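Local coordinates for phosphatidylglycerol lysyltransferase C-terminal domain-containing protein (Bacteroides thetaiotaomicron, PDB 2HQY) that is of unknown function but binds coenzyme A and is probably an acyltransferase-like protein related to the C-terminal domain of phosphatidylglycerol lysyltransferases, at residues A46-F51 with K74-K79; F51-F56 with M65-N70. All blocks are in the same frame, centred on the assembly; numbering follows the deposited sequence.

Interaction 1 (A46-F51 with K74-K79); sequences AVIDDF and KAVLRK
I48 leads the contact with helix 73-87: its CD1 lies 3.5 Å from V76 CG2, closer than carbons usually pack, and CG1 of I48 follows against the same methyl. CG1 of I48 takes the crowded position between the backbone N and the carbonyl carbon (chi1 50°), which lays it against V76 CG2, and CB itself already faces the helix. D49 comes next, its side chain meeting K79 tip to tip in a salt bridge. NZ of K79 donates to OD1 of D49 at 2.9 Å on the syn side, 21° out of the carboxylate plane, while K79 CE sits 3.1 Å from the other oxygen, OD2. An alanine in place of D49 would probably leave the ammonium of K79 without this charged mate and its bent chain freer to turn. The residues I48 to F51 form a type I' turn of a beta hairpin, closed by I48 N to F51 O and F51 N to I48 O, so the tight connection between strands 44-48 and 51-58 is what rests on the helix. F51 completes the surface with a CH-pi contact: V76 CG1 stands over one ring face, 4.0 Å from the centroid and 18° off the normal, displaced toward the rim on the CD2 side.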
loop_
_atom_site.group_PDB
_atom_site.type_symbol
_atom_site.label_atom_id
_atom_site.label_comp_id
_atom_site.label_asym_id
_atom_site.label_seq_id
_atom_site.Cartn_x
_atom_site.Cartn_y
_atom_site.Cartn_z
ATOM N N ALA A 46 -7.625 13.636 -6.121
ATOM C CA ALA A 46 -7.883 14.353 -7.354
ATOM C C ALA A 46 -8.023 15.824 -7.030
ATOM O O ALA A 46 -8.389 16.195 -5.918
ATOM C CB ALA A 46 -9.135 13.823 -8.035
ATOM N N VAL A 47 -7.652 16.662 -7.990
ATOM C CA VAL A 47 -8.142 18.032 -7.996
ATOM C C VAL A 47 -9.422 18.059 -8.879
ATOM O O VAL A 47 -9.427 17.654 -10.060
ATOM C CB VAL A 47 -7.035 19.034 -8.411
ATOM C CG1 VAL A 47 -7.548 20.487 -8.339
ATOM C CG2 VAL A 47 -5.814 18.851 -7.527
ATOM N N ILE A 48 -10.530 18.484 -8.288
ATOM C CA ILE A 48 -11.727 18.743 -9.065
ATOM C C ILE A 48 -12.393 20.039 -8.621
ATOM O O ILE A 48 -12.596 20.269 -7.417
ATOM C CB ILE A 48 -12.737 17.587 -8.991
ATOM C CG1 ILE A 48 -12.984 17.169 -7.542
ATOM C CG2 ILE A 48 -12.259 16.408 -9.866
ATOM C CD1 ILE A 48 -14.252 16.361 -7.343
ATOM N N ASP A 49 -12.763 20.873 -9.596
ATOM C CA ASP A 49 -13.481 22.112 -9.292
ATOM C C ASP A 49 -12.676 23.037 -8.348
ATOM O O ASP A 49 -13.281 23.647 -7.461
ATOM C CB ASP A 49 -14.833 21.778 -8.614
ATOM C CG ASP A 49 -15.891 21.188 -9.587
ATOM O OD1 ASP A 49 -15.610 21.022 -10.799
ATOM O OD2 ASP A 49 -17.021 20.890 -9.117
ATOM N N ASP A 50 -11.348 23.128 -8.509
ATOM C CA ASP A 50 -10.470 23.914 -7.591
ATOM C C ASP A 50 -10.384 23.402 -6.109
ATOM O O ASP A 50 -9.912 24.114 -5.199
ATOM C CB ASP A 50 -10.837 25.404 -7.602
ATOM C CG ASP A 50 -10.514 26.101 -8.947
ATOM O OD1 ASP A 50 -9.406 25.884 -9.490
ATOM O OD2 ASP A 50 -11.355 26.888 -9.444
ATOM N N PHE A 51 -10.848 22.186 -5.863
ATOM C CA PHE A 51 -10.647 21.568 -4.548
ATOM C C PHE A 51 -9.730 20.357 -4.664
ATOM O O PHE A 51 -9.722 19.668 -5.691
ATOM C CB PHE A 51 -11.958 21.054 -3.985
ATOM C CG PHE A 51 -12.927 22.117 -3.567
ATOM C CD1 PHE A 51 -12.999 22.520 -2.235
ATOM C CD2 PHE A 51 -13.842 22.634 -4.491
ATOM C CE1 PHE A 51 -13.960 23.466 -1.804
ATOM C CE2 PHE A 51 -14.802 23.569 -4.095
ATOM C CZ PHE A 51 -14.860 23.991 -2.739
ATOM N N LYS A 74 -20.891 22.926 -2.928
ATOM C CA LYS A 74 -22.040 22.085 -3.288
ATOM C C LYS A 74 -21.805 21.322 -4.590
ATOM O O LYS A 74 -22.177 20.146 -4.702
ATOM C CB LYS A 74 -23.342 22.886 -3.351
ATOM C CG LYS A 74 -24.554 21.996 -3.253
ATOM N N ALA A 75 -21.178 21.977 -5.566
ATOM C CA ALA A 75 -20.881 21.335 -6.847
ATOM C C ALA A 75 -19.904 20.186 -6.650
ATOM O O ALA A 75 -20.045 19.129 -7.266
ATOM C CB ALA A 75 -20.313 22.328 -7.840
ATOM N N VAL A 76 -18.904 20.384 -5.796
ATOM C CA VAL A 76 -17.877 19.352 -5.652
ATOM C C VAL A 76 -18.419 18.141 -4.886
ATOM O O VAL A 76 -18.140 16.977 -5.254
ATOM C CB VAL A 76 -16.554 19.927 -5.065
ATOM C CG1 VAL A 76 -16.686 20.239 -3.588
ATOM C CG2 VAL A 76 -15.403 18.968 -5.325
ATOM N N LEU A 77 -19.225 18.411 -3.858
ATOM C CA LEU A 77 -19.926 17.354 -3.126
ATOM C C LEU A 77 -20.836 16.524 -4.005
ATOM O O LEU A 77 -20.878 15.312 -3.867
ATOM C CB LEU A 77 -20.694 17.910 -1.930
ATOM C CG LEU A 77 -19.810 18.456 -0.806
ATOM C CD1 LEU A 77 -20.690 18.833 0.376
ATOM C CD2 LEU A 77 -18.683 17.494 -0.398
ATOM N N ARG A 78 -21.559 17.177 -4.916
ATOM C CA ARG A 78 -22.351 16.463 -5.919
ATOM C C ARG A 78 -21.498 15.472 -6.726
ATOM O O ARG A 78 -21.911 14.334 -6.945
ATOM C CB ARG A 78 -23.078 17.466 -6.844
ATOM C CG ARG A 78 -23.930 16.819 -7.937
ATOM C CD ARG A 78 -24.899 17.839 -8.581
ATOM N N LYS A 79 -20.327 15.913 -7.178
ATOM C CA LYS A 79 -19.421 15.038 -7.914
ATOM C C LYS A 79 -18.934 13.843 -7.068
ATOM O O LYS A 79 -18.829 12.704 -7.571
ATOM C CB LYS A 79 -18.253 15.843 -8.494
ATOM C CG LYS A 79 -18.437 16.168 -9.972
ATOM C CD LYS A 79 -17.348 17.097 -10.493
ATOM C CE LYS A 79 -17.938 18.448 -10.880
ATOM N NZ LYS A 79 -17.237 19.035 -12.066
#

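Interaction 2 (F51-F56 with M65-N70); sequences FLVFKF and MMPVGN
F51-F56 and M65-N70 are the facing arms of a beta hairpin, strands 51-58 and 61-69; the end-to-end directions of 51-56 and 65-70 differ by 178°, and the pairing is antiparallel but interrupted near M66, where water enters between the arms. Within these two segments the clear hydrogen-bonded pair is L52 with V68: L52 N to V68 O is 2.8 Å and V68 N to L52 O is 3.0 Å, both almost straight at N-H and in the carbonyl plane. Farther along, M65 N reaches F54 O at 3.2 Å, from above the carbonyl plane and with a more bent N-H angle of 153°, and the hairpin continues with F56 bonding to A63. Between these direct bonds one water bridges L52 O and M66 O, while a second accepts from F54 N and lies within hydrogen-bonding distance of M65 O. These waters fill in for direct strand-to-strand bonds where the second arm departs from regular strand geometry, and R24 also bonds to the carbonyls of M66 and P67.

Side chains cover both faces. With V53 and F51, P67 builds one: its CB lies 3.6 Å from F51 CD1 and 3.9 Å from V53 CG1, and helix 73-87 closes over it through V76 and L80. The other face carries L52, F54, M65 and V68, with I15 of helix 12-19 against L52 and F54. G69 has backbone angles (phi 140°) at which a CB would be jammed against the preceding carbonyl O and tight against F51 CA, which accounts for glycine. The M65 chain, bent at chi2 and chi3, brings its methyl CE obliquely to F56, 3.8 Å from CZ, while M65 CB approaches the F54 ring at its edge.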
loop_
_atom_site.group_PDB
_atom_site.type_symbol
_atom_site.label_atom_id
_atom_site.label_comp_id
_atom_site.label_asym_id
_atom_site.label_seq_id
_atom_site.Cartn_x
_atom_site.Cartn_y
_atom_site.Cartn_z
ATOM N N PHE A 51 -10.848 22.186 -5.863
ATOM C CA PHE A 51 -10.647 21.568 -4.548
ATOM C C PHE A 51 -9.730 20.357 -4.664
ATOM O O PHE A 51 -9.722 19.668 -5.691
ATOM C CB PHE A 51 -11.958 21.054 -3.985
ATOM C CG PHE A 51 -12.927 22.117 -3.567
ATOM C CD1 PHE A 51 -12.999 22.520 -2.235
ATOM C CD2 PHE A 51 -13.842 22.634 -4.491
ATOM C CE1 PHE A 51 -13.960 23.466 -1.804
ATOM C CE2 PHE A 51 -14.802 23.569 -4.095
ATOM C CZ PHE A 51 -14.860 23.991 -2.739
ATOM N N LEU A 52 -9.025 20.074 -3.575
ATOM C CA LEU A 52 -8.232 18.858 -3.436
ATOM C C LEU A 52 -9.116 17.859 -2.697
ATOM O O LEU A 52 -9.586 18.153 -1.586
ATOM C CB LEU A 52 -6.972 19.152 -2.628
ATOM C CG LEU A 52 -6.151 17.945 -2.165
ATOM C CD1 LEU A 52 -5.723 17.092 -3.343
ATOM C CD2 LEU A 52 -4.953 18.430 -1.337
ATOM N N VAL A 53 -9.334 16.693 -3.284
ATOM C CA VAL A 53 -10.185 15.659 -2.657
ATOM C C VAL A 53 -9.471 14.311 -2.522
ATOM O O VAL A 53 -8.679 13.964 -3.376
ATOM C CB VAL A 53 -11.514 15.526 -3.450
ATOM C CG1 VAL A 53 -12.326 16.837 -3.341
ATOM C CG2 VAL A 53 -11.239 15.237 -4.932
ATOM N N PHE A 54 -9.728 13.576 -1.438
ATOM C CA PHE A 54 -9.057 12.286 -1.175
ATOM C C PHE A 54 -10.139 11.220 -1.064
ATOM O O PHE A 54 -11.270 11.523 -0.649
ATOM C CB PHE A 54 -8.227 12.324 0.102
ATOM C CG PHE A 54 -7.033 13.241 0.034
ATOM C CD1 PHE A 54 -5.840 12.809 -0.546
ATOM C CD2 PHE A 54 -7.114 14.545 0.519
ATOM C CE1 PHE A 54 -4.705 13.665 -0.623
ATOM C CE2 PHE A 54 -5.988 15.418 0.449
ATOM C CZ PHE A 54 -4.788 14.974 -0.128
ATOM N N LYS A 55 -9.788 9.999 -1.479
ATOM C CA LYS A 55 -10.686 8.828 -1.464
ATOM C C LYS A 55 -9.882 7.690 -0.829
ATOM O O LYS A 55 -8.714 7.459 -1.235
ATOM C CB LYS A 55 -11.111 8.506 -2.891
ATOM C CG LYS A 55 -11.934 7.237 -3.121
ATOM C CD LYS A 55 -12.275 7.165 -4.606
ATOM C CE LYS A 55 -13.244 6.014 -4.964
ATOM N NZ LYS A 55 -13.530 6.026 -6.457
ATOM N N PHE A 56 -10.488 7.048 0.177
ATOM C CA PHE A 56 -9.874 5.999 1.030
ATOM C C PHE A 56 -10.799 4.797 1.122
ATOM O O PHE A 56 -12.026 4.953 1.173
ATOM C CB PHE A 56 -9.743 6.414 2.526
ATOM C CG PHE A 56 -9.058 7.697 2.755
ATOM C CD1 PHE A 56 -7.657 7.733 2.954
ATOM C CD2 PHE A 56 -9.789 8.870 2.841
ATOM C CE1 PHE A 56 -6.987 8.963 3.186
ATOM C CE2 PHE A 56 -9.139 10.098 3.075
ATOM C CZ PHE A 56 -7.750 10.157 3.237
ATOM N N MET A 65 -12.362 12.602 2.140
ATOM C CA MET A 65 -12.060 13.648 3.100
ATOM C C MET A 65 -12.939 14.869 2.775
ATOM O O MET A 65 -13.434 14.991 1.663
ATOM C CB MET A 65 -10.555 13.976 3.009
ATOM C CG MET A 65 -10.031 15.001 4.029
ATOM S SD MET A 65 -9.722 14.295 5.690
ATOM C CE MET A 65 -8.299 13.280 5.357
ATOM N N MET A 66 -13.179 15.748 3.754
ATOM C CA MET A 66 -13.779 17.039 3.463
ATOM C C MET A 66 -12.865 17.730 2.425
ATOM O O MET A 66 -11.651 17.798 2.638
ATOM C CB MET A 66 -13.906 17.871 4.761
ATOM C CG MET A 66 -14.572 19.262 4.603
ATOM S SD MET A 66 -16.357 19.303 4.203
ATOM C CE MET A 66 -16.672 21.090 4.273
ATOM N N PRO A 67 -13.431 18.180 1.281
ATOM C CA PRO A 67 -12.641 18.866 0.254
ATOM C C PRO A 67 -11.844 20.042 0.800
ATOM O O PRO A 67 -12.347 20.815 1.626
ATOM C CB PRO A 67 -13.699 19.347 -0.731
ATOM C CG PRO A 67 -14.814 18.302 -0.594
ATOM C CD PRO A 67 -14.849 18.048 0.875
ATOM N N VAL A 68 -10.608 20.156 0.336
ATOM C CA VAL A 68 -9.723 21.235 0.745
ATOM C C VAL A 68 -9.667 22.265 -0.380
ATOM O O VAL A 68 -9.304 21.952 -1.513
ATOM C CB VAL A 68 -8.290 20.719 1.049
ATOM C CG1 VAL A 68 -7.383 21.857 1.491
ATOM C CG2 VAL A 68 -8.326 19.646 2.146
ATOM N N GLY A 69 -10.005 23.502 -0.049
ATOM C CA GLY A 69 -9.916 24.603 -1.018
ATOM C C GLY A 69 -11.090 25.540 -0.914
ATOM O O GLY A 69 -11.855 25.504 0.049
ATOM N N ASN A 70 -11.222 26.390 -1.922
ATOM C CA ASN A 70 -12.290 27.377 -1.932
ATOM C C ASN A 70 -12.999 27.253 -3.258
ATOM O O ASN A 70 -12.375 27.104 -4.304
ATOM C CB ASN A 70 -11.701 28.771 -1.728
ATOM C CG ASN A 70 -11.027 28.917 -0.366
ATOM O OD1 ASN A 70 -11.683 29.213 0.639
ATOM N ND2 ASN A 70 -9.721 28.684 -0.323
HETATM O O HOH W 1 -9.938 16.606 0.766
HETATM O O HOH W 2 -12.094 14.559 -0.522
#

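F51 belongs to both contacts: it ends the turn of interaction 1 and begins the first hairpin arm of interaction 2, and the centres of the two contacts are about 8 Å apart. Strands 44-48 and 51-58 are neighbours in the same sheet, joined by a probable hydrogen bond from V53 N to A46 O at 2.8 Å. I48 CG1 also packs on V53 CG2 at 3.7 Å. On the helix side, L77 CD2 meets P67 CG at 4.0 Å, so helix 73-87 touches both the turn and the second arm, which it follows in the chain. Both contacts lie away from the coenzyme A pocket, in which W175, E190 and Y246 take part, and neither includes a residue of that pocket.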